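Local coordinates for lipoteichoic acid primase (Listeria monocytogenes, PDB 4UOP), which belongs to the sulfatase family and is represented by its extracellular catalytic domain, which holds a magnesium ion, at residues 62-67 with 106-111; 215-220 with 280-285. One frame throughout, in Å; residues are numbered along the deposited sequence.

Contact 1: 62-67 with 106-111; sequences IVQLES and SNTADA. With MG (magnesium ion), chain J.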
ATOM      1  N   ILE B  62      27.499  -6.597   0.704  1.00 14.20           N
ATOM      2  CA  ILE B  62      26.443  -5.855   1.375  1.00 14.07           C
ATOM      3  C   ILE B  62      25.495  -6.854   2.036  1.00 15.04           C
ATOM      4  O   ILE B  62      25.034  -7.803   1.376  1.00 14.66           O
ATOM      5  CB  ILE B  62      25.649  -4.997   0.387  1.00 14.90           C
ATOM      6  CG1 ILE B  62      26.592  -4.004  -0.313  1.00 15.06           C
ATOM      7  CG2 ILE B  62      24.515  -4.288   1.102  1.00 15.37           C
ATOM      8  CD1 ILE B  62      25.886  -3.041  -1.238  1.00 15.58           C
ATOM      9  N   VAL B  63      25.277  -6.678   3.333  1.00 14.86           N
ATOM     10  CA  VAL B  63      24.373  -7.540   4.087  1.00 15.19           C
ATOM     11  C   VAL B  63      23.183  -6.714   4.587  1.00 14.16           C
ATOM     12  O   VAL B  63      23.356  -5.728   5.293  1.00 14.12           O
ATOM     13  CB  VAL B  63      25.042  -8.230   5.280  1.00 16.27           C
ATOM     14  CG1 VAL B  63      24.067  -9.198   5.925  1.00 17.05           C
ATOM     15  CG2 VAL B  63      26.312  -8.949   4.859  1.00 17.02           C
ATOM     16  N   GLN B  64      21.994  -7.132   4.176  1.00 14.09           N
ATOM     17  CA  GLN B  64      20.735  -6.531   4.569  1.00 15.13           C
ATOM     18  C   GLN B  64      20.165  -7.368   5.708  1.00 16.02           C
ATOM     19  O   GLN B  64      19.818  -8.530   5.498  1.00 17.28           O
ATOM     20  CB  GLN B  64      19.763  -6.516   3.405  1.00 16.04           C
ATOM     21  CG  GLN B  64      18.446  -5.841   3.743  1.00 16.83           C
ATOM     22  CD  GLN B  64      17.510  -5.702   2.566  1.00 17.96           C
ATOM     23  OE1 GLN B  64      17.738  -4.894   1.642  1.00 18.54           O
ATOM     24  NE2 GLN B  64      16.429  -6.461   2.594  1.00 18.85           N
ATOM     25  N   LEU B  65      20.094  -6.767   6.882  1.00 15.93           N
ATOM     26  CA  LEU B  65      19.723  -7.460   8.123  1.00 17.45           C
ATOM     27  C   LEU B  65      18.239  -7.275   8.433  1.00 17.57           C
ATOM     28  O   LEU B  65      17.778  -6.167   8.728  1.00 16.97           O
ATOM     29  CB  LEU B  65      20.580  -6.927   9.263  1.00 19.44           C
ATOM     30  CG  LEU B  65      22.082  -7.128   9.073  1.00 19.39           C
ATOM     31  CD1 LEU B  65      22.839  -6.190   9.997  1.00 21.33           C
ATOM     32  CD2 LEU B  65      22.479  -8.574   9.327  1.00 20.67           C
ATOM     33  N   GLU B  66      17.497  -8.378   8.380  1.00 17.82           N
ATOM     34  CA  GLU B  66      16.053  -8.353   8.525  1.00 17.74           C
ATOM     35  C   GLU B  66      15.587  -7.769   9.867  1.00 18.00           C
ATOM     36  O   GLU B  66      15.965  -8.269  10.942  1.00 17.23           O
ATOM     37  CB  GLU B  66      15.505  -9.780   8.365  1.00 18.45           C
ATOM     38  CG  GLU B  66      14.001  -9.873   8.568  1.00 19.04           C
ATOM     39  CD  GLU B  66      13.231  -8.996   7.599  1.00 19.18           C
ATOM     40  OE1 GLU B  66      13.305  -9.250   6.378  1.00 19.42           O
ATOM     41  OE2 GLU B  66      12.531  -8.066   8.049  1.00 18.63           O
ATOM     42  N   SER B  67      14.778  -6.711   9.799  1.00 17.15           N
ATOM     43  CA  SER B  67      14.072  -6.153  10.963  1.00 16.79           C
ATOM     44  C   SER B  67      14.960  -5.578  12.085  1.00 16.85           C
ATOM     45  O   SER B  67      14.464  -5.334  13.188  1.00 19.22           O
ATOM     46  CB  SER B  67      13.086  -7.197  11.539  1.00 16.91           C
ATOM     47  OG  SER B  67      12.013  -7.416  10.631  1.00 17.60           O
ATOM     48  N   SER B 106       5.743  -3.235   0.437  1.00 27.81           N
ATOM     49  CA  SER B 106       6.405  -4.530   0.591  1.00 28.29           C
ATOM     50  C   SER B 106       7.795  -4.320   1.191  1.00 25.14           C
ATOM     51  O   SER B 106       8.781  -4.212   0.475  1.00 24.17           O
ATOM     52  CB  SER B 106       6.480  -5.210  -0.771  1.00 31.18           C
ATOM     53  OG  SER B 106       6.924  -6.547  -0.646  1.00 36.69           O
ATOM     54  N   ASN B 107       7.866  -4.274   2.513  1.00 21.44           N
ATOM     55  CA  ASN B 107       9.006  -3.632   3.163  1.00 21.40           C
ATOM     56  C   ASN B 107      10.406  -4.178   2.782  1.00 20.72           C
ATOM     57  O   ASN B 107      11.260  -3.413   2.328  1.00 19.95           O
ATOM     58  CB  ASN B 107       8.801  -3.515   4.670  1.00 22.33           C
ATOM     59  CG  ASN B 107       8.369  -4.809   5.324  1.00 23.34           C
ATOM     60  OD1 ASN B 107       8.465  -5.893   4.745  1.00 24.21           O
ATOM     61  ND2 ASN B 107       7.897  -4.694   6.572  1.00 25.08           N
ATOM     62  N   THR B 108      10.615  -5.486   2.907  1.00 18.76           N
ATOM     63  CA  THR B 108      11.900  -6.079   2.573  1.00 18.67           C
ATOM     64  C   THR B 108      12.285  -5.833   1.098  1.00 18.83           C
ATOM     65  O   THR B 108      13.400  -5.423   0.809  1.00 17.89           O
ATOM     66  CB  THR B 108      11.934  -7.589   2.850  1.00 19.35           C
ATOM     67  OG1 THR B 108      11.473  -7.851   4.181  1.00 19.20           O
ATOM     68  CG2 THR B 108      13.355  -8.119   2.692  1.00 19.55           C
ATOM     69  N   ALA B 109      11.338  -6.082   0.194  1.00 17.99           N
ATOM     70  CA  ALA B 109      11.558  -5.877  -1.227  1.00 19.10           C
ATOM     71  C   ALA B 109      11.745  -4.405  -1.581  1.00 18.93           C
ATOM     72  O   ALA B 109      12.511  -4.086  -2.492  1.00 19.40           O
ATOM     73  CB  ALA B 109      10.434  -6.490  -2.040  1.00 19.08           C
ATOM     74  N   ASP B 110      11.027  -3.517  -0.896  1.00 18.77           N
ATOM     75  CA  ASP B 110      11.202  -2.083  -1.087  1.00 19.91           C
ATOM     76  C   ASP B 110      12.591  -1.617  -0.634  1.00 19.06           C
ATOM     77  O   ASP B 110      13.163  -0.709  -1.236  1.00 16.93           O
ATOM     78  CB  ASP B 110      10.115  -1.285  -0.361  1.00 21.37           C
ATOM     79  CG  ASP B 110       8.742  -1.451  -0.995  1.00 24.32           C
ATOM     80  OD1 ASP B 110       8.654  -1.879  -2.170  1.00 26.11           O
ATOM     81  OD2 ASP B 110       7.749  -1.124  -0.324  1.00 28.26           O
ATOM     82  N   ALA B 111      13.136  -2.251   0.400  1.00 17.30           N
ATOM     83  CA  ALA B 111      14.496  -1.959   0.816  1.00 17.30           C
ATOM     84  C   ALA B 111      15.474  -2.326  -0.286  1.00 17.27           C
ATOM     85  O   ALA B 111      16.333  -1.526  -0.659  1.00 16.42           O
ATOM     86  CB  ALA B 111      14.826  -2.690   2.101  1.00 17.02           C
TER
HETATM   87 MG    MG J1616      12.066  -7.259   6.106  1.00 10.93          MG
HETATM   88  O   HOH W   1      10.013  -8.047   6.370  1.00 21.74           O

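Contact 2: 215-220 with 280-285; sequences YAQLIS and VFYGDH. With MG (magnesium ion), chain J.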
ATOM      1  N   TYR B 215      30.584  -8.347  -6.448  1.00 16.24           N
ATOM      2  CA  TYR B 215      29.608  -7.729  -5.574  1.00 16.00           C
ATOM      3  C   TYR B 215      28.670  -8.836  -5.135  1.00 16.31           C
ATOM      4  O   TYR B 215      28.027  -9.486  -5.976  1.00 16.53           O
ATOM      5  CB  TYR B 215      28.850  -6.609  -6.309  1.00 16.45           C
ATOM      6  CG  TYR B 215      27.534  -6.164  -5.692  1.00 16.36           C
ATOM      7  CD1 TYR B 215      27.354  -6.119  -4.314  1.00 16.27           C
ATOM      8  CD2 TYR B 215      26.478  -5.748  -6.504  1.00 16.79           C
ATOM      9  CE1 TYR B 215      26.146  -5.702  -3.752  1.00 15.55           C
ATOM     10  CE2 TYR B 215      25.283  -5.308  -5.958  1.00 16.37           C
ATOM     11  CZ  TYR B 215      25.113  -5.316  -4.580  1.00 16.43           C
ATOM     12  OH  TYR B 215      23.920  -4.894  -4.040  1.00 17.37           O
ATOM     13  N   ALA B 216      28.617  -9.076  -3.828  1.00 15.75           N
ATOM     14  CA  ALA B 216      27.676 -10.027  -3.239  1.00 15.56           C
ATOM     15  C   ALA B 216      26.700  -9.292  -2.319  1.00 15.04           C
ATOM     16  O   ALA B 216      27.123  -8.534  -1.434  1.00 15.17           O
ATOM     17  CB  ALA B 216      28.437 -11.082  -2.471  1.00 15.81           C
ATOM     18  N   GLN B 217      25.404  -9.477  -2.560  1.00 15.46           N
ATOM     19  CA  GLN B 217      24.340  -8.938  -1.700  1.00 15.82           C
ATOM     20  C   GLN B 217      23.689 -10.110  -0.962  1.00 16.48           C
ATOM     21  O   GLN B 217      23.186 -11.017  -1.607  1.00 16.55           O
ATOM     22  CB  GLN B 217      23.286  -8.231  -2.532  1.00 17.08           C
ATOM     23  CG  GLN B 217      22.115  -7.704  -1.727  1.00 17.72           C
ATOM     24  CD  GLN B 217      22.307  -6.303  -1.184  1.00 18.63           C
ATOM     25  OE1 GLN B 217      23.113  -5.513  -1.702  1.00 18.69           O
ATOM     26  NE2 GLN B 217      21.511  -5.955  -0.174  1.00 20.40           N
ATOM     27  N   LEU B 218      23.736 -10.089   0.362  1.00 15.41           N
ATOM     28  CA  LEU B 218      23.152 -11.133   1.184  1.00 16.70           C
ATOM     29  C   LEU B 218      21.965 -10.554   1.937  1.00 17.03           C
ATOM     30  O   LEU B 218      22.061  -9.463   2.524  1.00 17.54           O
ATOM     31  CB  LEU B 218      24.181 -11.692   2.163  1.00 18.26           C
ATOM     32  CG  LEU B 218      25.357 -12.452   1.553  1.00 21.04           C
ATOM     33  CD1 LEU B 218      26.454 -11.510   1.104  1.00 21.10           C
ATOM     34  CD2 LEU B 218      25.954 -13.438   2.544  1.00 22.19           C
ATOM     35  N   ILE B 219      20.837 -11.263   1.920  1.00 16.58           N
ATOM     36  CA  ILE B 219      19.624 -10.822   2.569  1.00 16.91           C
ATOM     37  C   ILE B 219      19.358 -11.823   3.698  1.00 17.20           C
ATOM     38  O   ILE B 219      19.076 -12.927   3.421  1.00 16.79           O
ATOM     39  CB  ILE B 219      18.427 -10.835   1.594  1.00 17.34           C
ATOM     40  CG1 ILE B 219      18.808 -10.135   0.292  1.00 17.86           C
ATOM     41  CG2 ILE B 219      17.227 -10.153   2.172  1.00 18.48           C
ATOM     42  CD1 ILE B 219      19.046  -8.698   0.495  1.00 17.34           C
ATOM     43  N   SER B 220      19.461 -11.377   4.941  1.00 17.11           N
ATOM     44  CA  SER B 220      19.239 -12.234   6.102  1.00 18.38           C
ATOM     45  C   SER B 220      17.768 -12.505   6.329  1.00 19.53           C
ATOM     46  O   SER B 220      16.964 -11.858   5.722  1.00 19.26           O
ATOM     47  CB  SER B 220      19.872 -11.647   7.347  1.00 18.66           C
ATOM     48  OG  SER B 220      19.048 -10.732   7.918  1.00 19.15           O
ATOM     49  N   VAL B 280      29.212  -3.276   3.672  1.00 16.89           N
ATOM     50  CA  VAL B 280      28.119  -2.447   4.155  1.00 16.72           C
ATOM     51  C   VAL B 280      27.102  -3.356   4.856  1.00 16.75           C
ATOM     52  O   VAL B 280      26.734  -4.406   4.310  1.00 15.83           O
ATOM     53  CB  VAL B 280      27.393  -1.727   3.011  1.00 18.12           C
ATOM     54  CG1 VAL B 280      26.338  -0.779   3.548  1.00 18.16           C
ATOM     55  CG2 VAL B 280      28.389  -0.985   2.135  1.00 18.46           C
ATOM     56  N   PHE B 281      26.668  -2.941   6.040  1.00 16.58           N
ATOM     57  CA  PHE B 281      25.605  -3.624   6.762  1.00 17.97           C
ATOM     58  C   PHE B 281      24.511  -2.621   7.042  1.00 16.37           C
ATOM     59  O   PHE B 281      24.795  -1.525   7.518  1.00 16.67           O
ATOM     60  CB  PHE B 281      26.096  -4.160   8.107  1.00 19.98           C
ATOM     61  CG  PHE B 281      27.292  -5.057   8.021  1.00 22.85           C
ATOM     62  CD1 PHE B 281      27.354  -6.071   7.084  1.00 24.75           C
ATOM     63  CD2 PHE B 281      28.344  -4.915   8.909  1.00 27.32           C
ATOM     64  CE1 PHE B 281      28.455  -6.905   7.007  1.00 26.58           C
ATOM     65  CE2 PHE B 281      29.459  -5.751   8.832  1.00 28.32           C
ATOM     66  CZ  PHE B 281      29.504  -6.748   7.895  1.00 26.20           C
ATOM     67  N   TYR B 282      23.258  -2.990   6.791  1.00 15.50           N
ATOM     68  CA  TYR B 282      22.133  -2.123   7.159  1.00 15.44           C
ATOM     69  C   TYR B 282      20.907  -2.952   7.485  1.00 15.34           C
ATOM     70  O   TYR B 282      20.732  -4.041   6.940  1.00 16.17           O
ATOM     71  CB  TYR B 282      21.822  -1.126   6.018  1.00 15.38           C
ATOM     72  CG  TYR B 282      21.325  -1.774   4.754  1.00 15.51           C
ATOM     73  CD1 TYR B 282      22.215  -2.320   3.837  1.00 16.50           C
ATOM     74  CD2 TYR B 282      19.968  -1.852   4.476  1.00 15.79           C
ATOM     75  CE1 TYR B 282      21.771  -2.939   2.685  1.00 15.95           C
ATOM     76  CE2 TYR B 282      19.512  -2.467   3.323  1.00 15.92           C
ATOM     77  CZ  TYR B 282      20.422  -3.014   2.439  1.00 15.73           C
ATOM     78  OH  TYR B 282      20.029  -3.650   1.292  1.00 17.29           O
ATOM     79  N   GLY B 283      20.045  -2.437   8.353  1.00 15.70           N
ATOM     80  CA  GLY B 283      18.755  -3.097   8.621  1.00 16.20           C
ATOM     81  C   GLY B 283      17.784  -2.743   7.515  1.00 16.11           C
ATOM     82  O   GLY B 283      17.809  -1.612   7.031  1.00 16.87           O
ATOM     83  N   ASP B 284      16.927  -3.677   7.093  1.00 15.96           N
ATOM     84  CA  ASP B 284      15.983  -3.339   6.027  1.00 15.81           C
ATOM     85  C   ASP B 284      14.926  -2.318   6.440  1.00 16.05           C
ATOM     86  O   ASP B 284      14.635  -1.398   5.686  1.00 15.23           O
ATOM     87  CB  ASP B 284      15.373  -4.558   5.315  1.00 15.89           C
ATOM     88  CG  ASP B 284      14.583  -5.482   6.220  1.00 16.82           C
ATOM     89  OD1 ASP B 284      14.651  -5.365   7.464  1.00 17.27           O
ATOM     90  OD2 ASP B 284      13.865  -6.341   5.638  1.00 19.75           O
ATOM     91  N   HIS B 285      14.383  -2.480   7.644  1.00 14.97           N
ATOM     92  CA  HIS B 285      13.345  -1.607   8.168  1.00 15.85           C
ATOM     93  C   HIS B 285      13.064  -2.025   9.598  1.00 16.56           C
ATOM     94  O   HIS B 285      13.476  -3.119  10.028  1.00 16.04           O
ATOM     95  CB  HIS B 285      12.072  -1.759   7.338  1.00 16.57           C
ATOM     96  CG  HIS B 285      11.633  -3.176   7.204  1.00 17.52           C
ATOM     97  ND1 HIS B 285      10.977  -3.841   8.216  1.00 18.75           N
ATOM     98  CD2 HIS B 285      11.821  -4.082   6.219  1.00 19.15           C
ATOM     99  CE1 HIS B 285      10.754  -5.087   7.851  1.00 18.69           C
ATOM    100  NE2 HIS B 285      11.267  -5.263   6.647  1.00 19.93           N
TER
HETATM  101 MG    MG J1616      12.066  -7.259   6.106  1.00 10.93          MG
HETATM  102  O   HOH W   1      10.013  -8.047   6.370  1.00 21.74           O

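Contact 1: 62-67 with 106-111
The C-terminal end of strand 59-65 faces the first turn of helix 107-117, the two backbones coming nearest at Glu-66 and Thr-108, whose CA atoms are 7.6 Å apart. Glu-66 reaches the ion through a chain that is extended at first, CG anti to the backbone N, and then bent at chi2 (59°), which brings the carboxylate round to the magnesium. The grip is bidentate and slightly uneven, OE2 lying 2.2 Å and OE1 2.4 Å from the metal. From the helix comes Thr-108, crossing Glu-66 at about a right angle, with its OG1 2.1 Å from the same ion. Ser-67 OG donates to Glu-66 OE2 on the anti lone pair, away from OE1, and so helps to fix the rotation of the carboxylate. A metal-bound water donates in turn to Asn-107 OD1, an atom that also accepts a hydrogen bond from the backbone N of Thr-108; the second shell thereby ties the ion to the start of the helix. Asp-284 and His-285 complete the metal site.

Deeper along the strand, the extended side chain of Gln-64 lays its amide against the helix. Its NE2 lies 3.5 Å from the Thr-108 methyl CG2, while its OE1, hydrogen-bonded to Tyr-282, passes 3.7 Å from Ala-111 CB. Thr-108 is thus used on both branches, the hydroxyl for the metal and the methyl for packing.

A metal ligated from both segments joins strand and helix here, as in the alkaline phosphatase-like fold of sulfatases. Glu-66 OE1 and Thr-108 OG1 lie 3.2 Å apart as ligands of one ion, not as a hydrogen-bonded pair, and without a direct hydrogen bond between the segments their polar link runs through the magnesium.

Contact 2: 215-220 with 280-285
Gln-217 and Tyr-282 meet almost at right angles, the amide coming to the edge of the tyrosine ring, near its plane, with the two flat groups turned 56° against each other. NE2 of Gln-217 donates to Tyr-282 OH over 3.1 Å, a weak bond bent to 134° at the hydrogen. The glutamine gets there by leaving its strand with CG anti to the backbone N and then folding at chi2 (88°), which turns the amide toward Tyr-282. Its other end is held more closely: Tyr-215 OH donates to Gln-217 OE1 at 2.5 Å, so both polar ends of the amide have a partner, the oxygen's the shorter. The Tyr-282 hydroxyl has its stronger partner in Gln-64.

Strands 214-219 and 277-283 both run parallel to strand 59-65 and flank it in the central sheet of the sulfatase-type alpha/beta fold, so this bond spans the intervening strand on one face. Past the end of strand 277-283 the same segment supplies two ligands of the magnesium ion. Asp-284 binds through OD2 at 2.1 Å and His-285 through NE2 at 2.2 Å, while Asp-284 OD1 lies 3.3 Å above one face of the imidazole, offset toward its rim. That oxygen also accepts a weak bond from the His-285 backbone N and another bond from the Ser-67 backbone N, which helps to orient the carboxylate that binds the metal.

Both contacts are buried near the middle of the chain and reach the same sheet: contact 1 sets its strand 59-65 against helix 107-117, whereas contact 2 spans that strand, linking its two neighbours. They meet at the magnesium ion, to which each contributes two protein residues, and at one shared water. In contact 1 the metal itself bridges the two segments; in contact 2 both ligands lie on 280-285, and the segments are joined instead by a weak bond deeper in the sheet. Away from the ion, a probable hydrogen bond joins the Gln-64 of contact 1 to the Tyr-282 of contact 2.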